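Local coordinates for xyloglucan-specific endo-beta-1,4-glucanase (Uncultured bacterium, PDB 4W88), which hydrolyses internal beta-1,4-glucosidic linkages of xyloglucan, acting as an endo-glucanase of glycoside hydrolase family 5, at residues A[22-27]-A[34-39]; A[73-78]-A[128-133]; A[192-197]-A[217-222]; A[228-233]-A[272-277]. The protein carries 1 engineered substitution. One frame throughout, in Å; residues are numbered along the deposited sequence. Where two conformers were deposited one is given.

Contact 1 of 4, residues A[22-27]-A[34-39]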
# COMPACT_ATOMS: atom_id res chain seq x y z
N LEU A 22 -9.50 -2.37 8.09
CA LEU A 22 -9.04 -3.70 8.46
C LEU A 22 -7.59 -3.69 9.02
O LEU A 22 -7.14 -4.67 9.61
CB LEU A 22 -9.18 -4.65 7.31
CG LEU A 22 -10.62 -4.81 6.81
CD1 LEU A 22 -10.58 -5.75 5.63
CD2 LEU A 22 -11.53 -5.41 7.86
N ASP A 23 -6.90 -2.57 8.83
CA ASP A 23 -5.57 -2.32 9.35
C ASP A 23 -5.58 -1.82 10.77
O ASP A 23 -4.53 -1.82 11.42
CB ASP A 23 -4.79 -1.30 8.49
CG ASP A 23 -5.62 -0.08 8.07
OD1 ASP A 23 -6.81 -0.21 7.61
OD2 ASP A 23 -5.05 1.06 8.14
N ALA A 24 -6.74 -1.40 11.24
CA ALA A 24 -6.85 -0.96 12.62
C ALA A 24 -6.57 -2.10 13.61
O ALA A 24 -6.93 -3.23 13.38
CB ALA A 24 -8.22 -0.36 12.88
N THR A 25 -6.01 -1.76 14.76
CA THR A 25 -5.42 -2.77 15.69
C THR A 25 -6.13 -2.86 17.02
O THR A 25 -5.70 -3.60 17.91
CB THR A 25 -3.96 -2.42 15.95
OG1 THR A 25 -3.88 -1.16 16.63
CG2 THR A 25 -3.14 -2.45 14.64
N GLY A 26 -7.26 -2.16 17.17
CA GLY A 26 -8.06 -2.32 18.37
C GLY A 26 -8.93 -3.56 18.24
O GLY A 26 -9.00 -4.21 17.20
N GLY A 27 -9.65 -3.81 19.31
CA GLY A 27 -10.62 -4.90 19.37
C GLY A 27 -10.11 -6.29 19.56
O GLY A 27 -10.95 -7.26 19.61
N GLU A 34 -12.22 -3.83 12.83
CA GLU A 34 -12.53 -3.01 11.67
C GLU A 34 -13.02 -1.59 12.00
O GLU A 34 -12.65 -0.65 11.32
CB GLU A 34 -13.53 -3.71 10.76
CG GLU A 34 -13.86 -2.91 9.50
CD GLU A 34 -14.73 -3.65 8.52
OE1 GLU A 34 -15.20 -4.78 8.88
OE2 GLU A 34 -15.03 -3.10 7.42
N THR A 35 -13.78 -1.47 13.09
CA THR A 35 -14.39 -0.23 13.50
C THR A 35 -13.68 0.41 14.67
O THR A 35 -14.12 1.44 15.19
CB THR A 35 -15.87 -0.44 13.83
OG1 THR A 35 -15.99 -1.45 14.86
CG2 THR A 35 -16.62 -0.88 12.61
N SER A 36 -12.56 -0.20 15.09
CA SER A 36 -11.89 0.17 16.37
C SER A 36 -11.22 1.56 16.29
O SER A 36 -10.92 2.14 17.29
CB SER A 36 -10.89 -0.93 16.79
OG SER A 36 -9.76 -1.00 15.93
N TRP A 37 -11.00 2.06 15.08
CA TRP A 37 -10.41 3.38 14.92
C TRP A 37 -11.40 4.39 14.40
O TRP A 37 -11.03 5.44 13.83
CB TRP A 37 -9.16 3.31 14.06
CG TRP A 37 -7.95 2.65 14.66
CD1 TRP A 37 -7.83 2.22 15.94
CD2 TRP A 37 -6.66 2.45 14.05
NE1 TRP A 37 -6.55 1.78 16.16
CE2 TRP A 37 -5.84 1.87 15.01
CE3 TRP A 37 -6.15 2.69 12.79
CZ2 TRP A 37 -4.52 1.55 14.77
CZ3 TRP A 37 -4.84 2.37 12.53
CH2 TRP A 37 -4.03 1.78 13.50
N GLY A 38 -12.67 4.05 14.55
CA GLY A 38 -13.75 5.04 14.32
C GLY A 38 -14.39 5.07 12.98
O GLY A 38 -15.32 5.86 12.70
N ASN A 39 -13.95 4.15 12.12
CA ASN A 39 -14.61 4.02 10.80
C ASN A 39 -15.77 3.10 10.82
O ASN A 39 -15.81 2.15 11.60
CB ASN A 39 -13.60 3.63 9.74
CG ASN A 39 -12.79 4.86 9.31
OD1 ASN A 39 -13.34 5.98 9.32
ND2 ASN A 39 -11.50 4.72 9.07

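Contact 2 of 4, residues A[73-78]-A[128-133]. Engineered in segment 73-78: T75 (natural residue Pro).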
# COMPACT_ATOMS: atom_id res chain seq x y z
N GLU A 73 2.01 -22.20 13.67
CA GLU A 73 0.96 -22.20 12.65
C GLU A 73 0.43 -20.81 12.30
O GLU A 73 0.14 -20.53 11.15
CB GLU A 73 -0.21 -23.10 13.05
CG GLU A 73 0.19 -24.59 13.24
CD GLU A 73 0.75 -24.91 14.60
OE1 GLU A 73 0.71 -24.08 15.56
OE2 GLU A 73 1.18 -26.05 14.75
N TYR A 74 0.38 -19.95 13.32
CA TYR A 74 -0.13 -18.62 13.16
C TYR A 74 -1.50 -18.63 12.44
O TYR A 74 -1.72 -17.86 11.50
CB TYR A 74 0.87 -17.74 12.43
CG TYR A 74 2.17 -17.55 13.13
CD1 TYR A 74 2.29 -16.73 14.24
CD2 TYR A 74 3.31 -18.11 12.63
CE1 TYR A 74 3.52 -16.59 14.86
CE2 TYR A 74 4.56 -17.93 13.21
CZ TYR A 74 4.66 -17.15 14.33
OH TYR A 74 5.84 -16.84 14.99
N THR A 75 -2.37 -19.56 12.83
CA THR A 75 -3.62 -19.73 12.12
C THR A 75 -4.47 -18.42 12.22
O THR A 75 -4.71 -17.89 13.32
CB THR A 75 -4.42 -20.88 12.74
OG1 THR A 75 -3.64 -22.01 12.60
CG2 THR A 75 -5.80 -21.09 12.04
N ILE A 76 -4.92 -17.94 11.08
CA ILE A 76 -5.78 -16.76 11.04
C ILE A 76 -7.19 -17.14 11.50
O ILE A 76 -7.81 -18.13 11.00
CB ILE A 76 -5.82 -16.14 9.64
CG1 ILE A 76 -4.41 -15.83 9.05
CG2 ILE A 76 -6.72 -14.92 9.62
CD1 ILE A 76 -4.43 -15.51 7.57
N SER A 77 -7.71 -16.40 12.48
CA SER A 77 -9.04 -16.67 13.01
C SER A 77 -10.03 -16.73 11.85
O SER A 77 -10.03 -15.87 10.98
CB SER A 77 -9.46 -15.57 13.98
OG SER A 77 -10.61 -15.99 14.67
N ALA A 78 -10.86 -17.78 11.83
CA ALA A 78 -11.77 -17.97 10.72
C ALA A 78 -12.66 -16.78 10.47
O ALA A 78 -12.94 -16.46 9.28
CB ALA A 78 -12.63 -19.22 10.91
N TRP A 128 1.07 -15.84 4.70
CA TRP A 128 0.83 -15.76 3.28
C TRP A 128 0.40 -17.08 2.69
O TRP A 128 -0.38 -17.07 1.70
CB TRP A 128 1.99 -15.11 2.55
CG TRP A 128 1.87 -13.63 2.57
CD1 TRP A 128 2.62 -12.75 3.30
CD2 TRP A 128 0.86 -12.87 1.93
NE1 TRP A 128 2.13 -11.45 3.11
CE2 TRP A 128 1.06 -11.52 2.26
CE3 TRP A 128 -0.18 -13.21 1.05
CZ2 TRP A 128 0.23 -10.49 1.75
CZ3 TRP A 128 -1.01 -12.20 0.59
CH2 TRP A 128 -0.82 -10.87 0.95
N LYS A 129 0.88 -18.21 3.22
CA LYS A 129 0.35 -19.50 2.72
C LYS A 129 -1.17 -19.54 2.91
O LYS A 129 -1.88 -19.98 1.99
CB LYS A 129 1.04 -20.68 3.42
CG LYS A 129 0.51 -22.09 3.13
CD LYS A 129 1.41 -23.15 3.79
CE LYS A 129 1.19 -24.55 3.30
NZ LYS A 129 -0.01 -25.05 3.87
N GLN A 130 -1.65 -19.11 4.10
CA GLN A 130 -3.06 -19.13 4.38
C GLN A 130 -3.84 -18.17 3.50
O GLN A 130 -4.94 -18.53 3.01
CB GLN A 130 -3.37 -18.83 5.83
CG GLN A 130 -2.81 -19.83 6.79
CD GLN A 130 -3.01 -19.37 8.22
OE1 GLN A 130 -4.12 -19.35 8.77
NE2 GLN A 130 -1.92 -18.90 8.80
N LEU A 131 -3.31 -16.97 3.32
CA LEU A 131 -4.00 -15.96 2.47
C LEU A 131 -4.05 -16.43 1.02
O LEU A 131 -5.07 -16.35 0.38
CB LEU A 131 -3.33 -14.59 2.58
CG LEU A 131 -3.50 -13.93 3.96
CD1 LEU A 131 -2.65 -12.63 3.88
CD2 LEU A 131 -4.94 -13.68 4.25
N ALA A 132 -2.92 -16.92 0.52
CA ALA A 132 -2.86 -17.43 -0.82
C ALA A 132 -3.85 -18.63 -1.00
O ALA A 132 -4.53 -18.70 -2.01
CB ALA A 132 -1.43 -17.85 -1.17
N GLU A 133 -3.92 -19.54 -0.05
CA GLU A 133 -4.86 -20.67 -0.17
C GLU A 133 -6.31 -20.07 -0.27
O GLU A 133 -7.13 -20.55 -1.05
CB GLU A 133 -4.77 -21.65 0.98
CG GLU A 133 -3.82 -22.81 0.78
CD GLU A 133 -4.00 -23.64 -0.51
OE1 GLU A 133 -5.09 -24.16 -0.80
OE2 GLU A 133 -3.01 -23.81 -1.21

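Contact 3 of 4, residues A[192-197]-A[217-222]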
# COMPACT_ATOMS: atom_id res chain seq x y z
N VAL A 192 0.23 -11.22 -9.64
CA VAL A 192 1.20 -10.19 -9.37
C VAL A 192 1.47 -10.15 -7.84
O VAL A 192 0.55 -9.89 -7.04
CB VAL A 192 0.77 -8.80 -9.88
CG1 VAL A 192 1.82 -7.68 -9.57
CG2 VAL A 192 0.46 -8.86 -11.36
N LEU A 193 2.77 -10.25 -7.48
CA LEU A 193 3.20 -10.14 -6.13
C LEU A 193 4.05 -8.90 -5.95
O LEU A 193 4.98 -8.71 -6.71
CB LEU A 193 3.96 -11.36 -5.66
CG LEU A 193 3.26 -12.69 -5.87
CD1 LEU A 193 4.05 -13.88 -5.34
CD2 LEU A 193 1.86 -12.74 -5.25
N ILE A 194 3.75 -8.10 -4.93
CA ILE A 194 4.27 -6.76 -4.84
C ILE A 194 5.18 -6.73 -3.60
O ILE A 194 4.72 -6.79 -2.45
CB ILE A 194 3.15 -5.69 -4.72
CG1 ILE A 194 2.17 -5.78 -5.89
CG2 ILE A 194 3.77 -4.27 -4.67
CD1 ILE A 194 0.92 -4.89 -5.77
N ILE A 195 6.47 -6.69 -3.87
CA ILE A 195 7.49 -6.69 -2.86
C ILE A 195 7.76 -5.22 -2.49
O ILE A 195 7.21 -4.28 -3.09
CB ILE A 195 8.77 -7.42 -3.33
CG1 ILE A 195 9.46 -6.71 -4.49
CG2 ILE A 195 8.49 -8.90 -3.58
CD1 ILE A 195 10.89 -7.18 -4.77
N CYS A 196 8.67 -4.98 -1.55
CA CYS A 196 8.95 -3.62 -1.12
C CYS A 196 10.37 -3.45 -0.65
O CYS A 196 11.08 -4.42 -0.37
CB CYS A 196 7.97 -3.19 0.00
SG CYS A 196 8.12 -4.10 1.53
N THR A 197 10.78 -2.17 -0.56
CA THR A 197 11.97 -1.80 0.13
C THR A 197 11.74 -1.66 1.65
O THR A 197 10.61 -1.61 2.13
CB THR A 197 12.43 -0.43 -0.38
OG1 THR A 197 11.32 0.44 -0.25
CG2 THR A 197 12.95 -0.47 -1.84
N ASN A 217 6.61 -12.17 -12.46
CA ASN A 217 5.31 -11.65 -12.04
C ASN A 217 5.33 -10.93 -10.71
O ASN A 217 4.44 -11.12 -9.85
CB ASN A 217 4.24 -12.74 -12.09
CG ASN A 217 3.97 -13.18 -13.52
OD1 ASN A 217 3.65 -12.39 -14.36
ND2 ASN A 217 4.11 -14.44 -13.78
N ILE A 218 6.28 -10.00 -10.62
CA ILE A 218 6.40 -9.17 -9.46
C ILE A 218 6.36 -7.70 -9.81
O ILE A 218 6.56 -7.28 -10.97
CB ILE A 218 7.65 -9.51 -8.63
CG1 ILE A 218 8.94 -9.18 -9.37
CG2 ILE A 218 7.60 -10.94 -8.20
CD1 ILE A 218 9.38 -7.72 -9.27
N ALA A 219 6.11 -6.89 -8.78
CA ALA A 219 6.28 -5.43 -8.87
C ALA A 219 6.89 -4.97 -7.55
O ALA A 219 6.83 -5.68 -6.55
CB ALA A 219 4.92 -4.71 -9.12
N VAL A 220 7.43 -3.76 -7.58
CA VAL A 220 8.03 -3.12 -6.44
C VAL A 220 7.15 -1.91 -5.97
O VAL A 220 6.82 -1.04 -6.78
CB VAL A 220 9.45 -2.64 -6.70
CG1 VAL A 220 10.01 -1.94 -5.45
CG2 VAL A 220 10.33 -3.83 -7.12
N ALA A 221 6.75 -1.95 -4.70
CA ALA A 221 5.95 -0.95 -4.06
C ALA A 221 6.87 0.01 -3.28
O ALA A 221 7.85 -0.40 -2.59
CB ALA A 221 4.95 -1.58 -3.11
N LEU A 222 6.52 1.28 -3.44
CA LEU A 222 7.09 2.41 -2.70
C LEU A 222 6.00 3.28 -2.15
O LEU A 222 4.93 3.33 -2.69
CB LEU A 222 8.05 3.23 -3.63
CG LEU A 222 9.14 2.38 -4.23
CD1 LEU A 222 9.79 3.17 -5.32
CD2 LEU A 222 10.19 1.89 -3.19

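Contact 4 of 4, residues A[228-233]-A[272-277]. With BGC (beta-D-glucopyranose), chain C; BGC (beta-D-glucopyranose), chain B.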
# COMPACT_ATOMS: atom_id res chain seq x y z
N TYR A 228 7.46 15.62 2.05
CA TYR A 228 6.94 15.40 3.35
C TYR A 228 6.40 16.66 3.99
O TYR A 228 5.34 16.68 4.60
CB TYR A 228 8.04 14.76 4.22
CG TYR A 228 7.66 14.59 5.66
CD1 TYR A 228 6.81 13.59 6.03
CD2 TYR A 228 8.18 15.40 6.65
CE1 TYR A 228 6.42 13.43 7.34
CE2 TYR A 228 7.82 15.22 7.95
CZ TYR A 228 6.92 14.24 8.28
OH TYR A 228 6.57 13.99 9.57
N PHE A 229 7.13 17.74 3.83
CA PHE A 229 6.69 19.02 4.46
C PHE A 229 5.44 19.64 3.87
O PHE A 229 4.78 20.50 4.53
CB PHE A 229 7.83 20.02 4.49
CG PHE A 229 8.86 19.75 5.56
CD1 PHE A 229 8.51 19.16 6.77
CD2 PHE A 229 10.15 20.17 5.41
CE1 PHE A 229 9.45 18.91 7.76
CE2 PHE A 229 11.10 19.95 6.41
CZ PHE A 229 10.73 19.32 7.59
N PHE A 230 5.09 19.24 2.65
CA PHE A 230 3.80 19.64 2.11
C PHE A 230 2.68 18.70 2.54
O PHE A 230 1.57 19.14 2.84
CB PHE A 230 3.86 19.70 0.59
CG PHE A 230 2.55 20.09 -0.01
CD1 PHE A 230 2.06 21.38 0.13
CD2 PHE A 230 1.80 19.19 -0.70
CE1 PHE A 230 0.81 21.71 -0.40
CE2 PHE A 230 0.57 19.53 -1.22
CZ PHE A 230 0.07 20.77 -1.05
N THR A 231 2.96 17.39 2.53
CA THR A 231 1.90 16.40 2.69
C THR A 231 1.52 16.10 4.13
O THR A 231 0.37 15.67 4.45
CB THR A 231 2.29 15.05 2.00
OG1 THR A 231 3.54 14.62 2.53
CG2 THR A 231 2.46 15.25 0.50
N TYR A 232 2.51 16.31 5.02
CA TYR A 232 2.35 16.11 6.49
C TYR A 232 2.43 17.41 7.29
O TYR A 232 2.80 18.43 6.76
CB TYR A 232 3.41 15.11 7.02
CG TYR A 232 3.03 13.62 6.78
CD1 TYR A 232 3.04 13.08 5.47
CD2 TYR A 232 2.64 12.81 7.84
CE1 TYR A 232 2.68 11.74 5.28
CE2 TYR A 232 2.28 11.50 7.65
CZ TYR A 232 2.30 11.00 6.39
OH TYR A 232 1.93 9.67 6.24
N VAL A 233 1.98 17.37 8.52
CA VAL A 233 2.12 18.48 9.45
C VAL A 233 3.31 18.20 10.38
O VAL A 233 3.37 17.12 10.95
CB VAL A 233 0.86 18.68 10.30
CG1 VAL A 233 1.03 19.90 11.24
CG2 VAL A 233 -0.33 18.86 9.41
N THR A 272 0.25 7.36 -1.27
CA THR A 272 0.61 8.76 -1.32
C THR A 272 -0.66 9.56 -1.00
O THR A 272 -1.75 9.00 -0.79
CB THR A 272 1.22 9.14 -2.68
OG1 THR A 272 1.79 10.49 -2.60
CG2 THR A 272 0.19 9.03 -3.78
N GLY A 273 -0.52 10.88 -0.94
CA GLY A 273 -1.63 11.76 -0.61
C GLY A 273 -1.11 13.00 0.11
O GLY A 273 0.08 13.10 0.40
N ALA A 274 -2.00 13.98 0.38
CA ALA A 274 -1.63 15.19 1.09
C ALA A 274 -2.69 15.51 2.12
O ALA A 274 -3.84 15.50 1.83
CB ALA A 274 -1.54 16.30 0.06
N GLN A 275 -2.27 15.76 3.34
CA GLN A 275 -3.21 16.10 4.35
C GLN A 275 -3.84 17.46 4.03
O GLN A 275 -3.19 18.39 3.51
CB GLN A 275 -2.56 16.16 5.75
CG GLN A 275 -2.11 14.81 6.24
CD GLN A 275 -1.35 14.84 7.54
OE1 GLN A 275 -1.66 15.61 8.46
NE2 GLN A 275 -0.33 13.99 7.64
N PHE A 276 -5.14 17.50 4.25
CA PHE A 276 -5.93 18.69 4.01
C PHE A 276 -5.60 19.79 5.00
O PHE A 276 -5.77 19.60 6.21
CB PHE A 276 -7.46 18.46 4.01
CG PHE A 276 -8.24 19.69 3.63
CD1 PHE A 276 -8.11 20.20 2.31
CD2 PHE A 276 -9.09 20.33 4.52
CE1 PHE A 276 -8.78 21.36 1.92
CE2 PHE A 276 -9.80 21.47 4.11
CZ PHE A 276 -9.63 21.97 2.82
N LYS A 277 -5.13 20.92 4.48
CA LYS A 277 -4.67 22.07 5.32
C LYS A 277 -5.36 23.37 4.88
O LYS A 277 -4.71 24.41 4.74
CB LYS A 277 -3.15 22.24 5.17
CG LYS A 277 -2.25 21.08 5.57
CD LYS A 277 -0.82 21.29 5.11
CE LYS A 277 0.01 20.08 5.53
NZ LYS A 277 1.46 20.43 5.39
C2 BGC C . 10.49 11.74 8.13
C3 BGC C . 9.38 11.23 7.16
C4 BGC C . 8.69 10.19 8.02
C5 BGC C . 8.72 10.84 9.42
C6 BGC C . 8.41 9.90 10.59
C1 BGC C . 10.15 12.70 9.30
O1 BGC C . 11.13 13.54 10.14
O2 BGC C . 11.28 12.54 7.38
O3 BGC C . 9.92 10.77 5.92
O4 BGC C . 7.31 10.09 8.14
O5 BGC C . 9.78 11.60 10.04
O6 BGC C . 7.16 10.33 11.19
C2 BGC B . 5.23 8.65 8.05
C3 BGC B . 4.49 7.42 7.51
C4 BGC B . 4.51 7.36 6.02
C5 BGC B . 6.05 7.67 5.81
C6 BGC B . 6.16 7.67 4.33
C1 BGC B . 6.70 8.80 7.87
O2 BGC B . 5.21 8.44 9.38
O3 BGC B . 3.16 7.54 7.97
O4 BGC B . 3.63 6.23 5.51
O5 BGC B . 6.64 8.87 6.55
O6 BGC B . 7.45 7.68 3.78
O HOH W 1 -1.28 19.78 2.11
O HOH W 2 1.04 14.94 10.13

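Contact 1 of 4, residues A[22-27]-A[34-39]
The W37 indole lies flat over the backbone at A24. A24 CA stands 3.6 Å from the centroid of the six-membered ring and only 8° off its normal, which defines a CH-pi contact over the face. A24 CB rests on the same face, 3.4 Å from W37 CD2, and the backbone N of T25 lies over the same face, also displaced toward the rim. The hydroxyl of T25 approaches obliquely, OG1 lying 3.3 Å from W37 CZ2; it is placed there by a first torsion of 64°, between the backbone N and the carbonyl carbon. W37 CG is anti to its own carbonyl carbon, which throws the ring across 22-27. Beside the ring, S36 OG accepts a weak bond from G26 N (3.0 Å, bent to 126°), while its stronger partner is A33 O. G26 suits this spot, since a beta carbon on it would fall within 2.7 Å of S36 CB. Both segments belong to the long loop that follows strand 15-18, the first strand of the (beta/alpha)8 barrel, and a type I turn from T35 to G38, closed by G38 N to T35 O at 3.1 Å, presents S36 and W37 to the other segment. Away from the ring, the buried L22 and E34 lie side by side, with L22 CD2 3.7 Å from E34 CD. The E34 chain is extended, and its carboxylate is fixed by a salt bridge to R83 and a bond to T42. L22 reaches W80 and V87 of helix 78-92. The D23 carboxylate is held by the backbone N of N20 and T21, and the D23 side chain comes within about 4 Å (nearest atoms) of a bound Tris molecule.

Contact 2 of 4, residues A[73-78]-A[128-133]
Q130 is the first residue of 128-133 to reach across. Its CG is anti to the carbonyl carbon and the chain runs on extended (chi2 173°), carrying the amide out from helix 117-134 to the backbone of 73-78. Both ends of the amide are used. NE2 donates to Y74 O at 2.9 Å in a nearly straight bond; the acceptor lies in the plane of the amide, although NE2 itself stands above the Y74 carbonyl plane. OE1 receives I76 N at 2.8 Å on a lone pair, with an N-H...O angle of 174°. NE2 also binds A126 O one turn back in the helix, so three backbone groups fix the rotation of the amide. At Q130 an alanine would remove all three amide bonds, and the 74-76 backbone would probably be less firmly held to the helix. Between the two gripped residues, the engineered T75 turns its side chain away, while its CA lies 3.4 Å from Q130 OE1. In the (beta/alpha)8 barrel, this bond pair ties the loop leading into helix 78-92 to the next helix round the wall. The I76 side chain slides past Q130 in the opposite direction, CG1 passing 3.5 Å from OE1 and CD1 reaching 3.9 Å from Q130 CB. L131 follows, crossing I76 at about a right angle, its CD2 3.8 Å from I76 CD1. I76 and L131 both press on L81 of helix 78-92, and L131 CD1 sits over one face of the W128 ring.

Contact 3 of 4, residues A[192-197]-A[217-222]
Strands 193-196 and 218-222 run parallel, in register from L193 opposite I218 to I195 opposite V220, and the well-knit part of the contact is this run. Four backbone bonds cross it alternately: L193 N to N217 O (3.0 Å), A219 N to L193 O (3.0 Å), I195 N to A219 O (2.9 Å) and A221 N to I195 O (2.9 Å). The last two donors lie nearly along the C=O axes. The closest packing is on the face that includes I194, A219 and A221, where I194 CG2, anti to its backbone N, meets A221 CB at 3.3 Å, shorter than a usual carbon contact. Packing is easier on the face of L193, I218, I195 and V220: I195 CG1, in the crowded position between backbone N and carbonyl carbon, stays 4.0 Å from V220 CG2. Beyond A221 the strands part. T197 N is 4.0 Å from A221 O, and both are buried without a partner in the model. There T197 OG1 touches L222 CD2 at 3.5 Å, while its hydrogen bond goes to N201 O. At the other end N217 is partly exposed, its OD1 weakly bonded to R4. The two faces have different neighbours: L193 and I195 pack on helix 164-182, whereas I194 meets E145 of strand 142-145 and A221 meets both E145 and T270 of strand 267-272. Helix-covered outer face, inward-turned inner face and a crossover through helix 204-208 make this the fifth and sixth strands of a (beta/alpha)8, or TIM, barrel, splayed by 43°.

Contact 4 of 4, residues A[228-233]-A[272-277]
The Y228 ring has the glucose of chain C over one face, its C3 3.6 Å above the plane and displaced toward the rim; the ring otherwise stands apart from 272-277. One face of the Y232 ring takes the amide of Q275, whose NE2 lies 3.2 Å above the plane nearest CD2, with amide and ring planes 70° apart. T231 OG1 lies in plane at the edge of this ring, which Y225 and F316 also meet edge-to-face. Y232 OH is 3.0 Å from O3 of the glucose of chain B, so this tyrosine joins the contact to the sugar pocket. Over the F230 ring sits a water that donates to F230 O and Q275 O, while A274 CB approaches obliquely. The backbones meet where Q275 N donates to T231 O at 2.9 Å, in the carbonyl plane and on a lone pair. A second water accepts from V233 N and, at 3.0 Å, from Q275 NE2, steadying the amide above Y232. The fully extended K277 side chain slides past V233 and ends among carbonyls: NZ donates to F230 O at 2.9 Å and to Y232 O at 2.8 Å, from above both carbonyl planes, and also to Y238 O. A methionine here would lose all three bonds and would probably loosen the turn that leaves helix 228-231. Two carbonyls at the C-terminal end of helix 228-231 and a third, of Y238, grip NZ, so the lysine is likely to stay protonated, its charge probably offset by these carbonyl dipoles, one of which belongs to the pocket residue Y232.

Overall arrangement
Contact 3 is the core of the set, about 10 Å from the centre of the chain, and joins barrel strands through backbone bonds and aliphatic packing. Contacts 1, 2 and 4, with centres about 17 to 20 Å out, are partly buried and lie in the loops and helices around the barrel; there individual side chains carry much of the contact: an indole in contact 1, an amide in contact 2, an ammonium group in contact 4. Contacts 1 and 2 both reach helix 78-92. Contacts 3 and 4 follow one another along the chain, strand 218-223 leading to helix 228-231, with nearest atoms about 6 Å apart. Contact 4 alone includes residues of the glycan pocket.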